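Local coordinates for ciona betagamma-crystallin (PDB 2BV2), which binds calcium ions as a single-domain betagamma-crystallin and is probably a structural component of the neuroectodermal visual system, at residues Ile3-Val9 against Ile33-Val39; Gly13-Glu17 against Val27-Asn31; Thr43-Phe47 against Ser56-Thr60. All coordinates share one frame. Residue numbers count along the deposited sequence, not the author numbering.

Contact 1: residues Ile3-Val9 against Ile33-Val39; sequences IILFEDV and IVSSIIV. With CA (calcium ion), chain C.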
ATOM      1  N   ILE A   3      -0.585  -8.233  -2.495  1.00 10.20           N
ATOM      2  CA  ILE A   3      -1.238  -7.010  -2.020  1.00  9.71           C
ATOM      3  C   ILE A   3      -1.723  -6.247  -3.243  1.00  8.47           C
ATOM      4  O   ILE A   3      -1.063  -6.237  -4.295  1.00 11.78           O
ATOM      5  CB  ILE A   3      -0.283  -6.158  -1.177  1.00 10.78           C
ATOM      6  CG1 ILE A   3      -1.045  -5.053  -0.442  1.00 10.27           C
ATOM      7  CG2 ILE A   3       0.822  -5.564  -2.037  1.00  7.60           C
ATOM      8  CD1 ILE A   3      -0.166  -4.265   0.513  1.00 12.16           C
ATOM      9  N   ILE A   4      -2.887  -5.624  -3.113  1.00 10.87           N
ATOM     10  CA  ILE A   4      -3.458  -4.793  -4.174  1.00 10.35           C
ATOM     11  C   ILE A   4      -3.676  -3.375  -3.635  1.00  8.84           C
ATOM     12  O   ILE A   4      -4.419  -3.172  -2.661  1.00 10.46           O
ATOM     13  CB  ILE A   4      -4.780  -5.358  -4.678  1.00 10.73           C
ATOM     14  CG1 ILE A   4      -4.602  -6.793  -5.182  1.00 15.89           C
ATOM     15  CG2 ILE A   4      -5.348  -4.487  -5.783  1.00 12.78           C
ATOM     16  CD1 ILE A   4      -5.906  -7.564  -5.266  1.00 19.57           C
ATOM     17  N   LEU A   5      -3.041  -2.408  -4.302  1.00  9.85           N
ATOM     18  CA  LEU A   5      -3.097  -1.004  -3.928  1.00  7.80           C
ATOM     19  C   LEU A   5      -4.090  -0.314  -4.837  1.00  9.14           C
ATOM     20  O   LEU A   5      -4.091  -0.574  -6.035  1.00 10.10           O
ATOM     21  CB  LEU A   5      -1.735  -0.360  -4.138  1.00  9.68           C
ATOM     22  CG  LEU A   5      -0.514  -1.018  -3.481  1.00 12.13           C
ATOM     23  CD1 LEU A   5       0.737  -0.254  -3.834  1.00 14.38           C
ATOM     24  CD2 LEU A   5      -0.632  -1.170  -1.964  1.00 13.33           C
ATOM     25  N   PHE A   6      -4.910   0.572  -4.272  1.00  8.55           N
ATOM     26  CA  PHE A   6      -5.954   1.264  -5.015  1.00  8.46           C
ATOM     27  C   PHE A   6      -5.800   2.762  -4.927  1.00  8.03           C
ATOM     28  O   PHE A   6      -5.544   3.286  -3.851  1.00 10.65           O
ATOM     29  CB  PHE A   6      -7.346   0.906  -4.468  1.00  9.79           C
ATOM     30  CG  PHE A   6      -7.756  -0.506  -4.740  1.00 10.67           C
ATOM     31  CD1 PHE A   6      -8.527  -0.826  -5.854  1.00 11.95           C
ATOM     32  CD2 PHE A   6      -7.402  -1.512  -3.870  1.00  9.09           C
ATOM     33  CE1 PHE A   6      -8.899  -2.157  -6.102  1.00 10.75           C
ATOM     34  CE2 PHE A   6      -7.754  -2.848  -4.122  1.00 11.04           C
ATOM     35  CZ  PHE A   6      -8.505  -3.165  -5.210  1.00  9.76           C
ATOM     36  N   GLU A   7      -6.070   3.444  -6.040  1.00  8.37           N
ATOM     37  CA  GLU A   7      -5.987   4.898  -6.124  1.00  7.97           C
ATOM     38  C   GLU A   7      -7.016   5.614  -5.269  1.00  8.04           C
ATOM     39  O   GLU A   7      -6.705   6.649  -4.647  1.00  9.79           O
ATOM     40  CB  GLU A   7      -6.141   5.288  -7.600  1.00 11.26           C
ATOM     41  CG  GLU A   7      -6.214   6.783  -7.898  1.00 14.15           C
ATOM     42  CD  GLU A   7      -7.119   7.088  -9.084  1.00 12.69           C
ATOM     43  OE1 GLU A   7      -7.685   6.141  -9.642  1.00 12.35           O
ATOM     44  OE2 GLU A   7      -7.268   8.272  -9.456  1.00 10.91           O
ATOM     45  N   ASP A   8      -8.238   5.074  -5.238  1.00 12.08           N
ATOM     46  CA  ASP A   8      -9.341   5.669  -4.492  1.00  9.64           C
ATOM     47  C   ASP A   8      -9.753   4.815  -3.284  1.00  7.56           C
ATOM     48  O   ASP A   8      -9.516   3.627  -3.234  1.00 12.07           O
ATOM     49  CB  ASP A   8     -10.574   5.831  -5.385  1.00 11.28           C
ATOM     50  CG  ASP A   8     -10.312   6.702  -6.618  1.00 11.48           C
ATOM     51  OD1 ASP A   8      -9.315   7.476  -6.630  1.00 12.63           O
ATOM     52  OD2 ASP A   8     -11.110   6.590  -7.586  1.00 14.43           O
ATOM     53  N   VAL A   9     -10.426   5.457  -2.340  1.00  7.53           N
ATOM     54  CA  VAL A   9     -11.047   4.767  -1.225  1.00  6.14           C
ATOM     55  C   VAL A   9     -12.068   3.727  -1.708  1.00  9.06           C
ATOM     56  O   VAL A   9     -12.556   3.752  -2.859  1.00 10.40           O
ATOM     57  CB  VAL A   9     -11.723   5.748  -0.217  1.00  8.28           C
ATOM     58  CG1 VAL A   9     -10.715   6.714   0.330  1.00 11.12           C
ATOM     59  CG2 VAL A   9     -12.898   6.469  -0.845  1.00 11.95           C
ATOM     60  N   ILE A  33      -0.463   8.197  -4.214  1.00  9.35           N
ATOM     61  CA  ILE A  33      -1.862   8.172  -4.625  1.00 10.59           C
ATOM     62  C   ILE A  33      -2.734   7.156  -3.928  1.00  7.86           C
ATOM     63  O   ILE A  33      -3.933   7.189  -4.130  1.00  8.70           O
ATOM     64  CB  ILE A  33      -2.025   7.925  -6.150  1.00 11.15           C
ATOM     65  CG1 ILE A  33      -1.548   6.533  -6.553  1.00 10.37           C
ATOM     66  CG2 ILE A  33      -1.301   8.996  -6.948  1.00 13.42           C
ATOM     67  CD1 ILE A  33      -1.909   6.204  -7.994  1.00 11.03           C
ATOM     68  N   VAL A  34      -2.167   6.241  -3.144  1.00  8.55           N
ATOM     69  CA  VAL A  34      -2.956   5.134  -2.606  1.00  9.40           C
ATOM     70  C   VAL A  34      -3.925   5.596  -1.507  1.00 10.66           C
ATOM     71  O   VAL A  34      -3.553   6.332  -0.591  1.00 11.85           O
ATOM     72  CB  VAL A  34      -2.061   4.003  -2.079  1.00  9.66           C
ATOM     73  CG1 VAL A  34      -2.876   2.981  -1.237  1.00 12.85           C
ATOM     74  CG2 VAL A  34      -1.353   3.299  -3.227  1.00 10.98           C
ATOM     75  N   SER A  35      -5.185   5.173  -1.642  1.00  9.86           N
ATOM     76  CA  SER A  35      -6.228   5.532  -0.712  1.00  9.07           C
ATOM     77  C   SER A  35      -7.002   4.323  -0.141  1.00  6.71           C
ATOM     78  O   SER A  35      -7.756   4.487   0.796  1.00  9.12           O
ATOM     79  CB  SER A  35      -7.174   6.513  -1.401  1.00 10.30           C
ATOM     80  OG  SER A  35      -6.514   7.720  -1.758  1.00 11.39           O
ATOM     81  N   SER A  36      -6.860   3.126  -0.731  1.00  5.77           N
ATOM     82  CA  SER A  36      -7.320   1.897  -0.096  1.00  7.70           C
ATOM     83  C   SER A  36      -6.452   0.713  -0.529  1.00  9.42           C
ATOM     84  O   SER A  36      -5.690   0.808  -1.508  1.00 10.51           O
ATOM     85  CB  SER A  36      -8.785   1.624  -0.431  1.00 11.42           C
ATOM     86  OG  SER A  36      -8.989   1.436  -1.820  1.00 10.86           O
ATOM     87  N   ILE A  37      -6.570  -0.387   0.213  1.00 11.62           N
ATOM     88  CA  ILE A  37      -5.683  -1.543   0.055  1.00 12.20           C
ATOM     89  C   ILE A  37      -6.427  -2.830   0.354  1.00  8.82           C
ATOM     90  O   ILE A  37      -7.222  -2.876   1.278  1.00 11.21           O
ATOM     91  CB  ILE A  37      -4.442  -1.462   1.004  1.00 10.82           C
ATOM     92  CG1 ILE A  37      -3.539  -0.268   0.657  1.00 11.19           C
ATOM     93  CG2 ILE A  37      -3.629  -2.767   0.955  1.00 12.75           C
ATOM     94  CD1 ILE A  37      -2.362  -0.120   1.623  1.00 11.51           C
ATOM     95  N   ILE A  38      -6.161  -3.871  -0.437  1.00  9.76           N
ATOM     96  CA  ILE A  38      -6.595  -5.213  -0.124  1.00 13.25           C
ATOM     97  C   ILE A  38      -5.355  -6.087  -0.009  1.00 13.24           C
ATOM     98  O   ILE A  38      -4.553  -6.170  -0.948  1.00 13.67           O
ATOM     99  CB  ILE A  38      -7.522  -5.797  -1.199  1.00 13.42           C
ATOM    100  CG1 ILE A  38      -8.833  -4.997  -1.216  1.00 12.29           C
ATOM    101  CG2 ILE A  38      -7.757  -7.310  -0.933  1.00 12.93           C
ATOM    102  CD1 ILE A  38      -9.842  -5.450  -2.247  1.00 12.49           C
ATOM    103  N   VAL A  39      -5.177  -6.727   1.146  1.00 11.84           N
ATOM    104  CA  VAL A  39      -4.134  -7.747   1.267  1.00 14.22           C
ATOM    105  C   VAL A  39      -4.800  -9.097   1.056  1.00 12.53           C
ATOM    106  O   VAL A  39      -5.605  -9.524   1.876  1.00 13.74           O
ATOM    107  CB  VAL A  39      -3.420  -7.694   2.631  1.00 14.58           C
ATOM    108  CG1 VAL A  39      -2.394  -8.809   2.752  1.00 17.50           C
ATOM    109  CG2 VAL A  39      -2.728  -6.356   2.841  1.00 12.23           C
TER
HETATM  110 CA    CA C 101      -5.870   8.639  -3.860  1.00  9.62          CA
HETATM  111  O   HOH W   1      -6.734  10.607  -2.957  1.00 12.80           O

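Contact 2: residues Gly13-Glu17 against Val27-Asn31; sequences GKKLE and VHGFN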
ATOM      1  N   GLY A  13     -10.989   3.161  -8.477  1.00 12.87           N
ATOM      2  CA  GLY A  13      -9.914   3.764  -9.240  1.00 13.33           C
ATOM      3  C   GLY A  13      -8.890   2.762  -9.717  1.00 12.54           C
ATOM      4  O   GLY A  13      -9.135   1.551  -9.737  1.00 11.02           O
ATOM      5  N   LYS A  14      -7.721   3.286 -10.083  1.00 10.90           N
ATOM      6  CA  LYS A  14      -6.623   2.466 -10.602  1.00 10.53           C
ATOM      7  C   LYS A  14      -6.084   1.512  -9.520  1.00 10.66           C
ATOM      8  O   LYS A  14      -6.016   1.848  -8.328  1.00 11.08           O
ATOM      9  CB  LYS A  14      -5.501   3.370 -11.106  1.00 11.68           C
ATOM     10  CG  LYS A  14      -4.508   2.722 -12.027  1.00 12.64           C
ATOM     11  CD  LYS A  14      -3.523   3.781 -12.605  1.00 13.13           C
ATOM     12  CE  LYS A  14      -2.599   3.210 -13.681  1.00 12.02           C
ATOM     13  NZ  LYS A  14      -1.588   4.206 -14.177  1.00 12.23           N
ATOM     14  N   LYS A  15      -5.713   0.310  -9.933  1.00 10.34           N
ATOM     15  CA  LYS A  15      -5.174  -0.640  -8.977  1.00 12.41           C
ATOM     16  C   LYS A  15      -3.843  -1.191  -9.434  1.00 13.13           C
ATOM     17  O   LYS A  15      -3.558  -1.229 -10.632  1.00 14.41           O
ATOM     18  CB  LYS A  15      -6.165  -1.752  -8.660  1.00 18.56           C
ATOM     19  CG  LYS A  15      -6.591  -2.603  -9.812  1.00 20.67           C
ATOM     20  CD  LYS A  15      -7.669  -3.578  -9.359  1.00 23.50           C
ATOM     21  CE  LYS A  15      -7.849  -4.727 -10.329  1.00 27.73           C
ATOM     22  NZ  LYS A  15      -9.018  -5.588  -9.947  1.00 31.83           N
ATOM     23  N   LEU A  16      -3.032  -1.582  -8.451  1.00 12.10           N
ATOM     24  CA  LEU A  16      -1.711  -2.181  -8.670  1.00 10.37           C
ATOM     25  C   LEU A  16      -1.607  -3.398  -7.776  1.00  8.02           C
ATOM     26  O   LEU A  16      -1.650  -3.272  -6.555  1.00 11.09           O
ATOM     27  CB  LEU A  16      -0.599  -1.195  -8.320  1.00 12.85           C
ATOM     28  CG  LEU A  16       0.831  -1.709  -8.494  1.00 15.72           C
ATOM     29  CD1 LEU A  16       1.099  -1.967  -9.957  1.00 16.27           C
ATOM     30  CD2 LEU A  16       1.846  -0.750  -7.944  1.00 13.56           C
ATOM     31  N   GLU A  17      -1.484  -4.576  -8.395  1.00 10.32           N
ATOM     32  CA  GLU A  17      -1.271  -5.813  -7.643  1.00 12.57           C
ATOM     33  C   GLU A  17       0.222  -6.101  -7.569  1.00 14.16           C
ATOM     34  O   GLU A  17       0.908  -6.062  -8.595  1.00 11.12           O
ATOM     35  CB  GLU A  17      -1.974  -6.993  -8.302  1.00 14.04           C
ATOM     36  CG  GLU A  17      -1.879  -8.275  -7.494  1.00 17.26           C
ATOM     37  CD  GLU A  17      -2.507  -9.459  -8.183  1.00 21.59           C
ATOM     38  OE1 GLU A  17      -3.678  -9.334  -8.615  1.00 25.66           O
ATOM     39  OE2 GLU A  17      -1.824 -10.512  -8.287  1.00 23.62           O
ATOM     40  N   VAL A  27       8.044   3.766  -9.794  1.00 12.66           N
ATOM     41  CA  VAL A  27       8.382   2.892 -10.925  1.00 12.24           C
ATOM     42  C   VAL A  27       7.116   2.368 -11.603  1.00 14.36           C
ATOM     43  O   VAL A  27       7.122   2.081 -12.806  1.00 17.58           O
ATOM     44  CB  VAL A  27       9.308   1.723 -10.526  1.00 14.63           C
ATOM     45  CG1 VAL A  27      10.597   2.236  -9.879  1.00 18.15           C
ATOM     46  CG2 VAL A  27       8.594   0.748  -9.613  1.00 17.52           C
ATOM     47  N   HIS A  28       6.040   2.257 -10.824  1.00 13.01           N
ATOM     48  CA  HIS A  28       4.719   1.844 -11.324  1.00 11.37           C
ATOM     49  C   HIS A  28       3.671   2.959 -11.322  1.00 11.95           C
ATOM     50  O   HIS A  28       2.487   2.687 -11.487  1.00 13.20           O
ATOM     51  CB  HIS A  28       4.227   0.661 -10.496  1.00 13.24           C
ATOM     52  CG  HIS A  28       5.085  -0.551 -10.634  1.00 12.10           C
ATOM     53  ND1 HIS A  28       5.726  -1.139  -9.570  1.00 15.52           N
ATOM     54  CD2 HIS A  28       5.426  -1.275 -11.727  1.00 13.46           C
ATOM     55  CE1 HIS A  28       6.417  -2.182  -9.998  1.00 15.00           C
ATOM     56  NE2 HIS A  28       6.256  -2.282 -11.304  1.00 17.85           N
ATOM     57  N   GLY A  29       4.097   4.212 -11.154  1.00 11.54           N
ATOM     58  CA  GLY A  29       3.178   5.353 -11.192  1.00 12.02           C
ATOM     59  C   GLY A  29       2.199   5.392 -10.032  1.00 11.57           C
ATOM     60  O   GLY A  29       1.095   5.942 -10.163  1.00 15.88           O
ATOM     61  N   PHE A  30       2.601   4.834  -8.893  1.00 11.12           N
ATOM     62  CA  PHE A  30       1.716   4.673  -7.740  1.00 11.68           C
ATOM     63  C   PHE A  30       2.244   5.364  -6.476  1.00 14.29           C
ATOM     64  O   PHE A  30       1.837   5.059  -5.359  1.00 13.12           O
ATOM     65  CB  PHE A  30       1.439   3.186  -7.489  1.00 12.66           C
ATOM     66  CG  PHE A  30       0.053   2.776  -7.856  1.00 11.22           C
ATOM     67  CD1 PHE A  30      -0.304   2.612  -9.181  1.00 13.75           C
ATOM     68  CD2 PHE A  30      -0.911   2.553  -6.871  1.00 13.04           C
ATOM     69  CE1 PHE A  30      -1.584   2.248  -9.525  1.00 13.15           C
ATOM     70  CE2 PHE A  30      -2.194   2.204  -7.217  1.00 14.55           C
ATOM     71  CZ  PHE A  30      -2.528   2.042  -8.546  1.00 15.00           C
ATOM     72  N   ASN A  31       3.161   6.292  -6.658  1.00 10.48           N
ATOM     73  CA  ASN A  31       3.655   7.074  -5.540  1.00 13.17           C
ATOM     74  C   ASN A  31       2.649   8.138  -5.152  1.00 10.42           C
ATOM     75  O   ASN A  31       2.164   8.888  -5.996  1.00 12.74           O
ATOM     76  CB  ASN A  31       4.992   7.752  -5.875  1.00 14.31           C
ATOM     77  CG  ASN A  31       5.674   8.293  -4.647  1.00 15.22           C
ATOM     78  OD1 ASN A  31       5.978   7.535  -3.723  1.00 15.54           O
ATOM     79  ND2 ASN A  31       5.911   9.603  -4.613  1.00 17.97           N
TER
HETATM   80  O   HOH W   2      -0.497   6.235 -12.409  1.00 15.74           O

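Contact 3: residues Thr43-Phe47 against Ser56-Thr60; sequences TWFVF and SYKLT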
ATOM      1  N   THR A  43       1.756 -11.001   5.124  1.00 15.03           N
ATOM      2  CA  THR A  43       1.797  -9.797   5.948  1.00 15.15           C
ATOM      3  C   THR A  43       2.701  -8.806   5.219  1.00 10.95           C
ATOM      4  O   THR A  43       3.736  -9.194   4.677  1.00 15.65           O
ATOM      5  CB  THR A  43       2.326 -10.064   7.366  1.00 17.06           C
ATOM      6  OG1 THR A  43       1.488 -11.027   8.026  1.00 22.94           O
ATOM      7  CG2 THR A  43       2.322  -8.778   8.180  1.00 16.20           C
ATOM      8  N   TRP A  44       2.271  -7.547   5.173  1.00 12.47           N
ATOM      9  CA  TRP A  44       2.952  -6.481   4.416  1.00  8.85           C
ATOM     10  C   TRP A  44       3.183  -5.275   5.297  1.00 12.81           C
ATOM     11  O   TRP A  44       2.358  -4.971   6.141  1.00 15.61           O
ATOM     12  CB  TRP A  44       2.093  -6.068   3.222  1.00 12.38           C
ATOM     13  CG  TRP A  44       2.016  -7.150   2.176  1.00 10.32           C
ATOM     14  CD1 TRP A  44       1.200  -8.219   2.176  1.00 12.22           C
ATOM     15  CD2 TRP A  44       2.785  -7.223   0.977  1.00 10.92           C
ATOM     16  NE1 TRP A  44       1.429  -8.994   1.061  1.00 13.63           N
ATOM     17  CE2 TRP A  44       2.392  -8.392   0.301  1.00 12.25           C
ATOM     18  CE3 TRP A  44       3.776  -6.412   0.409  1.00 13.45           C
ATOM     19  CZ2 TRP A  44       2.943  -8.769  -0.917  1.00 11.34           C
ATOM     20  CZ3 TRP A  44       4.325  -6.788  -0.795  1.00 12.66           C
ATOM     21  CH2 TRP A  44       3.912  -7.957  -1.445  1.00 14.21           C
ATOM     22  N   PHE A  45       4.325  -4.618   5.113  1.00 13.32           N
ATOM     23  CA  PHE A  45       4.550  -3.307   5.684  1.00 11.97           C
ATOM     24  C   PHE A  45       4.504  -2.292   4.555  1.00 12.77           C
ATOM     25  O   PHE A  45       5.165  -2.452   3.533  1.00 14.86           O
ATOM     26  CB  PHE A  45       5.917  -3.240   6.370  1.00 16.26           C
ATOM     27  CG  PHE A  45       5.989  -4.033   7.645  1.00 17.37           C
ATOM     28  CD1 PHE A  45       5.562  -3.488   8.846  1.00 22.00           C
ATOM     29  CD2 PHE A  45       6.493  -5.323   7.641  1.00 20.67           C
ATOM     30  CE1 PHE A  45       5.633  -4.218  10.026  1.00 21.85           C
ATOM     31  CE2 PHE A  45       6.570  -6.060   8.823  1.00 22.05           C
ATOM     32  CZ  PHE A  45       6.133  -5.505  10.011  1.00 22.25           C
ATOM     33  N   VAL A  46       3.747  -1.226   4.752  1.00 11.01           N
ATOM     34  CA  VAL A  46       3.698  -0.169   3.770  1.00 11.54           C
ATOM     35  C   VAL A  46       4.268   1.088   4.417  1.00 12.73           C
ATOM     36  O   VAL A  46       4.068   1.316   5.594  1.00 14.58           O
ATOM     37  CB  VAL A  46       2.264   0.058   3.218  1.00 13.05           C
ATOM     38  CG1 VAL A  46       1.780  -1.202   2.517  1.00 13.52           C
ATOM     39  CG2 VAL A  46       1.311   0.484   4.308  1.00 16.38           C
ATOM     40  N   PHE A  47       4.990   1.878   3.628  1.00 11.05           N
ATOM     41  CA  PHE A  47       5.777   2.987   4.137  1.00 11.04           C
ATOM     42  C   PHE A  47       5.461   4.274   3.396  1.00 12.03           C
ATOM     43  O   PHE A  47       5.278   4.252   2.188  1.00 11.09           O
ATOM     44  CB  PHE A  47       7.256   2.698   3.921  1.00 13.21           C
ATOM     45  CG  PHE A  47       7.751   1.456   4.598  1.00 10.81           C
ATOM     46  CD1 PHE A  47       8.410   1.535   5.812  1.00 15.06           C
ATOM     47  CD2 PHE A  47       7.640   0.212   3.981  1.00 12.15           C
ATOM     48  CE1 PHE A  47       8.886   0.398   6.427  1.00 14.98           C
ATOM     49  CE2 PHE A  47       8.122  -0.925   4.591  1.00 13.81           C
ATOM     50  CZ  PHE A  47       8.748  -0.835   5.804  1.00 14.45           C
ATOM     51  N   SER A  56       5.573   3.762   8.931  1.00 12.71           N
ATOM     52  CA  SER A  56       5.334   2.392   8.457  1.00 13.69           C
ATOM     53  C   SER A  56       4.062   1.840   9.099  1.00 11.73           C
ATOM     54  O   SER A  56       3.663   2.263  10.191  1.00 12.24           O
ATOM     55  CB  SER A  56       6.518   1.469   8.759  1.00 16.21           C
ATOM     56  OG  SER A  56       6.625   1.199  10.142  1.00 24.05           O
ATOM     57  N   TYR A  57       3.436   0.904   8.395  1.00 10.87           N
ATOM     58  CA  TYR A  57       2.133   0.367   8.777  1.00  9.81           C
ATOM     59  C   TYR A  57       2.088  -1.112   8.433  1.00 12.06           C
ATOM     60  O   TYR A  57       2.405  -1.495   7.297  1.00 13.06           O
ATOM     61  CB  TYR A  57       0.994   1.097   8.071  1.00 12.20           C
ATOM     62  CG  TYR A  57       1.110   2.598   8.141  1.00 10.04           C
ATOM     63  CD1 TYR A  57       0.694   3.293   9.254  1.00 13.64           C
ATOM     64  CD2 TYR A  57       1.618   3.321   7.074  1.00 13.59           C
ATOM     65  CE1 TYR A  57       0.802   4.659   9.314  1.00 15.54           C
ATOM     66  CE2 TYR A  57       1.711   4.682   7.125  1.00 11.68           C
ATOM     67  CZ  TYR A  57       1.310   5.340   8.246  1.00 11.64           C
ATOM     68  OH  TYR A  57       1.405   6.696   8.325  1.00 17.57           O
ATOM     69  N   LYS A  58       1.693  -1.932   9.410  1.00 15.28           N
ATOM     70  CA  LYS A  58       1.593  -3.373   9.235  1.00 14.83           C
ATOM     71  C   LYS A  58       0.184  -3.783   8.834  1.00 11.97           C
ATOM     72  O   LYS A  58      -0.807  -3.372   9.450  1.00 13.90           O
ATOM     73  CB  LYS A  58       1.958  -4.073  10.538  1.00 16.72           C
ATOM     74  CG  LYS A  58       2.217  -5.561  10.401  1.00 19.98           C
ATOM     75  CD  LYS A  58       2.492  -6.147  11.780  1.00 21.78           C
ATOM     76  CE  LYS A  58       2.690  -7.627  11.721  1.00 25.09           C
ATOM     77  NZ  LYS A  58       2.707  -8.187  13.092  1.00 27.69           N
ATOM     78  N   LEU A  59       0.112  -4.626   7.813  1.00 11.88           N
ATOM     79  CA  LEU A  59      -1.147  -5.010   7.193  1.00 15.25           C
ATOM     80  C   LEU A  59      -1.124  -6.496   7.056  1.00 13.76           C
ATOM     81  O   LEU A  59      -0.134  -7.048   6.564  1.00 15.80           O
ATOM     82  CB  LEU A  59      -1.245  -4.426   5.783  1.00 15.15           C
ATOM     83  CG  LEU A  59      -1.809  -3.035   5.563  1.00 21.41           C
ATOM     84  CD1 LEU A  59      -1.329  -2.049   6.570  1.00 22.21           C
ATOM     85  CD2 LEU A  59      -1.456  -2.626   4.139  1.00 20.42           C
ATOM     86  N   THR A  60      -2.185  -7.141   7.530  1.00 16.66           N
ATOM     87  CA  THR A  60      -2.379  -8.582   7.371  1.00 15.53           C
ATOM     88  C   THR A  60      -3.565  -8.784   6.440  1.00 15.91           C
ATOM     89  O   THR A  60      -4.276  -7.812   6.123  1.00 17.21           O
ATOM     90  CB  THR A  60      -2.628  -9.246   8.735  1.00 15.08           C
ATOM     91  OG1 THR A  60      -3.776  -8.658   9.355  1.00 18.61           O
ATOM     92  CG2 THR A  60      -1.427  -9.040   9.635  1.00 15.38           C
TER

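Contact 1: residues Ile3-Val9 against Ile33-Val39
Backbone hydrogen bonds pair the strands antiparallel, axes 4.8 Å apart at 168°. Ile4 and Ile38 form a reciprocal pair (Ile4 N to Ile38 O 2.8 Å, Ile38 N to Ile4 O 2.9 Å), and Phe6 N donates to Ser36 O at 2.9 Å. Phe6 O receives Ser35 N at 2.9 Å and, weakly, Ser36 N at 3.4 Å: a classic beta bulge. Ser36 OG donates to Asp8 O at 2.7 Å. Calcium is bound by Glu7 O (2.3 Å), Ile33 O (2.4 Å), Ser35 OG (2.4 Å), a water (2.3 Å) and Asp75; Ser35 OG is also hydrogen-bonded to Asp74. Shared coordination, not hydrogen bonding, holds Glu7 O 2.9 Å from Ile33 O and 3.1 Å from Ser35 OG. Asn31-Ser36 (NDIVSS) fits the N/D-N/D-X-X-S/T-S calcium signature of betagamma-crystallins. On one face Ile3 CG1 meets Ile37 CG2 at 3.7 Å; on the other, Phe6 CE2 meets Ile38 CG1 at 3.8 Å. Strands 15-18 and 62-64 flank this first-Greek-key pair; Ile3, Ile37 and Val39 pack on strands 44-47 and 56-59.

Contact 2: residues Gly13-Glu17 against Val27-Asn31
No hydrogen bond joins the two backbones directly: their closest CA atoms, those of Leu16 and Phe30, stand 7.7 Å apart, too far for strand pairing. Residues 15-17 are extended, whereas 27-31 is an irregular loop in which Gly29 has positive phi (67°). The contact is made by side chains, chiefly Phe30, reaching across to side chains and backbone. Leu16 CB lies 3.7 Å from the centroid of the Phe30 ring and only 7° off its normal, a well-centred CH-pi interaction. The ring edge meets the backbone of the other segment, with Phe30 CZ 3.5 Å from Lys14 O. Leu16 CD2 also touches His28 CB at 3.8 Å, so the leucine spans two loop residues. The extended Lys14 side chain reaches a water that accepts from Lys14 NZ at 2.9 Å and donates to Gly29 O at 2.8 Å. Within the first Greek key, Phe30 thus fastens the loop between strands 15-18 and 36-41: its ring packs under Leu16 CB and on Leu5 of strand 2-6, to which strand 15-18 is hydrogen-bonded through Leu16.

Contact 3: residues Thr43-Phe47 against Ser56-Thr60
Ser56 opens the second strand in a non-hydrogen-bonded pair with Phe47; its CB lies 3.5 Å from Phe47 CE1, and its CA makes a CA-H...O contact with Val46 O at 3.3 Å. Tyr57 follows in a hydrogen-bonded pair, with Tyr57 N to Val46 O and Val46 N to Tyr57 O both 2.9 Å. Its CB packs 3.8 Å from Val46 CG2, while its OH is hydrogen-bonded to Asp48 OD2, of a calcium ligand, and its ring meets Trp70 edge-to-face. Lys58 shares the other face with Phe45 and Ser56, touching through its aliphatic stem: Lys58 CG is 3.7 Å from Phe45 CE1 and Lys58 CE 3.7 Å from Thr43 CG2. Leu59 is again in a hydrogen-bonded pair, with Trp44, both Leu59 N to Trp44 O and Trp44 N to Leu59 O measuring 2.8 Å, and its CD2 reaches Val46 CG1 at 3.9 Å. Thr60 CG2 lies 3.9 Å from Thr43 OG1. Axes 4.6 Å apart at 153° make a twisted antiparallel hairpin. Its chemistry is two-faced: Trp44, Val46 and Leu59, with Tyr57 at the edge, face the opposing sheet, Trp44 NE1 being hydrogen-bonded to Ser41 O; Ser56 and Lys58 lie exposed beside the phenyl rings, marking an outer face.

In the fold
Contacts 1 and 2 belong to the first Greek key and contact 3 to the second. Residues 13-17 and 27-31 both fall between the segments of contact 1 along the chain; contact 3 follows once contact 1 has closed. The centres of contacts 1 and 2 are 9 Å apart, and both reach the same sheet, through neighbouring strands 2-6 and 15-18. Contact 3 lies in the other sheet, its centre 12 Å from that of contact 1, but packing joins them: Ile37 CD1 is 3.7 Å from Leu59 CD2, and Val39 CG1 is 3.7 Å from Trp44 CD1. Contacts 2 and 3, about 17 Å apart between centres, do not touch. Contact 1 thus bridges loop and hairpin within the betagamma-crystallin sandwich.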